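Local coordinates for protein sulfide-quinone reductase (Aquifex aeolicus, PDB 3HYW) that oxidises hydrogen sulfide with a quinone as electron acceptor, using bound FAD and building up polysulfur as the product, at residues G10-I15 / P37-T42. Sequence-based numbering, arbitrary orientation.
Sequences GGVGGI and PYFGFT. With FAD (flavin-adenine dinucleotide), chain G.
Phe39 CG lies anti to the backbone N (chi1 164°), and with the ring swung about the CB-CG bond by a chi2 of 86°, its CD1-CE1 edge meets the turn at Gly10-Val12. Ile15, whose CG1 lies anti to its carbonyl carbon, brings that atom to 4.1 Å from Phe39 CD1. The ring meets the glycine turn edge-on: Gly11 C and Val12 N lie near its plane, Val12 N at 3.6 Å from Phe39 CE1. Val12 adds an apolar touch through CG2, 3.9 Å from Phe39 CE1, and no hydrogen bond joins the two segments. The turn is the glycine-rich dinucleotide-binding motif of a Rossmann fold, running from strand 4-8 into helix 12-24, with Gly11 as N-cap. As in other Rossmann-type sites, the diphosphate sits at the helix N-terminus, whose dipole would probably help offset its negative charge. Val12 N donates to FAD O1A (3.1 Å) and Gly13 N to FAD O1P at 2.8 Å. Gly11 CA, with no side chain, comes within 3.3 Å of FAD O5B. Further along the cofactor, Thr42 OG1 shares a 2.6 Å hydrogen bond with FAD O4', while Thr42 CG2 rests 3.3 Å from FAD C8 of the flavin. Leu390 and Val393 of helix 376-395 also pack on Phe39.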
loop_
_atom_site.group_PDB
_atom_site.type_symbol
_atom_site.label_atom_id
_atom_site.label_comp_id
_atom_site.label_asym_id
_atom_site.label_seq_id
_atom_site.Cartn_x
_atom_site.Cartn_y
_atom_site.Cartn_z
ATOM N N GLY A 10 17.994 -9.876 37.970
ATOM C CA GLY A 10 19.178 -9.105 37.590
ATOM C C GLY A 10 19.235 -8.740 36.118
ATOM O O GLY A 10 20.283 -8.864 35.483
ATOM N N GLY A 11 18.112 -8.271 35.584
ATOM C CA GLY A 11 18.010 -7.868 34.181
ATOM C C GLY A 11 17.741 -6.381 34.051
ATOM O O GLY A 11 18.052 -5.608 34.957
ATOM N N VAL A 12 17.171 -5.971 32.922
ATOM C CA VAL A 12 16.960 -4.546 32.647
ATOM C C VAL A 12 16.161 -3.873 33.759
ATOM O O VAL A 12 16.592 -2.857 34.301
ATOM C CB VAL A 12 16.274 -4.313 31.267
ATOM C CG1 VAL A 12 15.976 -2.828 31.045
ATOM C CG2 VAL A 12 17.150 -4.852 30.146
ATOM N N GLY A 13 15.009 -4.453 34.100
ATOM C CA GLY A 13 14.110 -3.878 35.092
ATOM C C GLY A 13 14.659 -3.865 36.507
ATOM O O GLY A 13 14.532 -2.866 37.214
ATOM N N GLY A 14 15.256 -4.988 36.913
ATOM C CA GLY A 14 15.833 -5.145 38.250
ATOM C C GLY A 14 17.029 -4.247 38.503
ATOM O O GLY A 14 17.090 -3.548 39.525
ATOM N N ILE A 15 17.979 -4.266 37.574
ATOM C CA ILE A 15 19.140 -3.375 37.639
ATOM C C ILE A 15 18.720 -1.899 37.624
ATOM O O ILE A 15 19.196 -1.122 38.440
ATOM C CB ILE A 15 20.187 -3.682 36.516
ATOM C CG1 ILE A 15 20.757 -5.106 36.660
ATOM C CG2 ILE A 15 21.309 -2.619 36.479
ATOM C CD1 ILE A 15 21.714 -5.322 37.849
ATOM N N PRO A 37 24.126 -15.287 36.964
ATOM C CA PRO A 37 25.265 -14.578 37.554
ATOM C C PRO A 37 25.649 -13.302 36.799
ATOM O O PRO A 37 26.584 -12.605 37.195
ATOM C CB PRO A 37 26.397 -15.601 37.455
ATOM C CG PRO A 37 26.043 -16.427 36.251
ATOM C CD PRO A 37 24.547 -16.482 36.201
ATOM N N TYR A 38 24.927 -13.001 35.726
ATOM C CA TYR A 38 25.295 -11.900 34.846
ATOM C C TYR A 38 24.073 -11.079 34.471
ATOM O O TYR A 38 22.954 -11.603 34.454
ATOM C CB TYR A 38 25.964 -12.444 33.567
ATOM C CG TYR A 38 25.056 -13.335 32.725
ATOM C CD1 TYR A 38 24.255 -12.793 31.717
ATOM C CD2 TYR A 38 25.005 -14.717 32.939
ATOM C CE1 TYR A 38 23.411 -13.598 30.950
ATOM C CE2 TYR A 38 24.157 -15.538 32.174
ATOM C CZ TYR A 38 23.371 -14.968 31.182
ATOM O OH TYR A 38 22.538 -15.758 30.419
ATOM N N PHE A 39 24.284 -9.799 34.162
ATOM C CA PHE A 39 23.290 -9.047 33.407
ATOM C C PHE A 39 23.497 -9.357 31.925
ATOM O O PHE A 39 24.605 -9.217 31.412
ATOM C CB PHE A 39 23.408 -7.531 33.638
ATOM C CG PHE A 39 22.668 -6.703 32.603
ATOM C CD1 PHE A 39 21.321 -6.409 32.769
ATOM C CD2 PHE A 39 23.317 -6.248 31.452
ATOM C CE1 PHE A 39 20.627 -5.665 31.817
ATOM C CE2 PHE A 39 22.627 -5.508 30.483
ATOM C CZ PHE A 39 21.288 -5.213 30.670
ATOM N N GLY A 40 22.433 -9.771 31.241
ATOM C CA GLY A 40 22.512 -10.029 29.806
ATOM C C GLY A 40 21.846 -8.908 29.030
ATOM O O GLY A 40 20.701 -8.568 29.303
ATOM N N PHE A 41 22.560 -8.322 28.073
ATOM C CA PHE A 41 21.966 -7.286 27.235
ATOM C C PHE A 41 21.078 -7.926 26.171
ATOM O O PHE A 41 21.524 -8.274 25.062
ATOM C CB PHE A 41 23.018 -6.360 26.615
ATOM C CG PHE A 41 22.422 -5.171 25.891
ATOM C CD1 PHE A 41 21.795 -4.153 26.599
ATOM C CD2 PHE A 41 22.469 -5.087 24.508
ATOM C CE1 PHE A 41 21.243 -3.061 25.941
ATOM C CE2 PHE A 41 21.918 -3.999 23.838
ATOM C CZ PHE A 41 21.308 -2.985 24.560
ATOM N N THR A 42 19.814 -8.086 26.546
ATOM C CA THR A 42 18.810 -8.785 25.741
ATOM C C THR A 42 18.719 -8.315 24.271
ATOM O O THR A 42 18.631 -9.151 23.363
ATOM C CB THR A 42 17.408 -8.754 26.426
ATOM O OG1 THR A 42 17.547 -8.948 27.845
ATOM C CG2 THR A 42 16.554 -9.853 25.897
HETATM P PA FAD G . 15.186 -9.603 31.826
HETATM O O1A FAD G . 16.067 -8.469 31.368
HETATM O O2A FAD G . 15.083 -10.839 30.987
HETATM O O5B FAD G . 15.690 -9.985 33.294
HETATM C C5B FAD G . 15.031 -10.904 34.148
HETATM C C4B FAD G . 16.046 -11.335 35.196
HETATM O O4B FAD G . 15.397 -12.061 36.240
HETATM C C3B FAD G . 17.079 -12.280 34.606
HETATM O O3B FAD G . 18.365 -11.942 35.137
HETATM C C2B FAD G . 16.638 -13.646 35.095
HETATM O O2B FAD G . 17.732 -14.555 35.196
HETATM C C1B FAD G . 16.058 -13.308 36.456
HETATM N N9A FAD G . 15.086 -14.297 36.995
HETATM C C8A FAD G . 14.130 -14.966 36.316
HETATM N N7A FAD G . 13.445 -15.750 37.186
HETATM C C5A FAD G . 13.988 -15.570 38.413
HETATM C C6A FAD G . 13.721 -16.094 39.676
HETATM N N6A FAD G . 12.725 -16.993 39.848
HETATM N N1A FAD G . 14.468 -15.693 40.739
HETATM C C2A FAD G . 15.461 -14.800 40.589
HETATM N N3A FAD G . 15.741 -14.282 39.382
HETATM C C4A FAD G . 15.017 -14.647 38.285
HETATM N N1 FAD G . 13.549 -4.179 23.945
HETATM C C2 FAD G . 13.949 -3.035 23.327
HETATM O O2 FAD G . 13.571 -1.929 23.761
HETATM N N3 FAD G . 14.767 -3.065 22.247
HETATM C C4 FAD G . 15.201 -4.246 21.761
HETATM O O4 FAD G . 16.016 -4.298 20.667
HETATM C C4X FAD G . 14.802 -5.428 22.375
HETATM N N5 FAD G . 15.235 -6.609 21.879
HETATM C C5X FAD G . 14.867 -7.770 22.463
HETATM C C6 FAD G . 15.340 -8.979 21.940
HETATM C C7 FAD G . 14.970 -10.190 22.515
HETATM C C7M FAD G . 15.501 -11.476 21.910
HETATM C C8 FAD G . 14.119 -10.185 23.623
HETATM C C8M FAD G . 13.671 -11.468 24.298
HETATM C C9 FAD G . 13.647 -8.974 24.137
HETATM C C9A FAD G . 14.023 -7.744 23.572
HETATM N N10 FAD G . 13.585 -6.554 24.079
HETATM C C10 FAD G . 13.960 -5.392 23.485
HETATM C "C1'" FAD G . 12.631 -6.537 25.213
HETATM C "C2'" FAD G . 13.095 -6.178 26.610
HETATM O "O2'" FAD G . 13.853 -4.961 26.586
HETATM C "C3'" FAD G . 13.866 -7.358 27.202
HETATM O "O3'" FAD G . 13.011 -8.526 27.214
HETATM C "C4'" FAD G . 14.349 -7.054 28.613
HETATM O "O4'" FAD G . 15.385 -7.990 28.938
HETATM C "C5'" FAD G . 13.210 -7.154 29.621
HETATM O "O5'" FAD G . 13.671 -6.773 30.914
HETATM P P FAD G . 13.206 -7.540 32.254
HETATM O O1P FAD G . 13.942 -6.913 33.409
HETATM O O2P FAD G . 11.697 -7.639 32.306
HETATM O O3P FAD G . 13.695 -9.062 32.048
#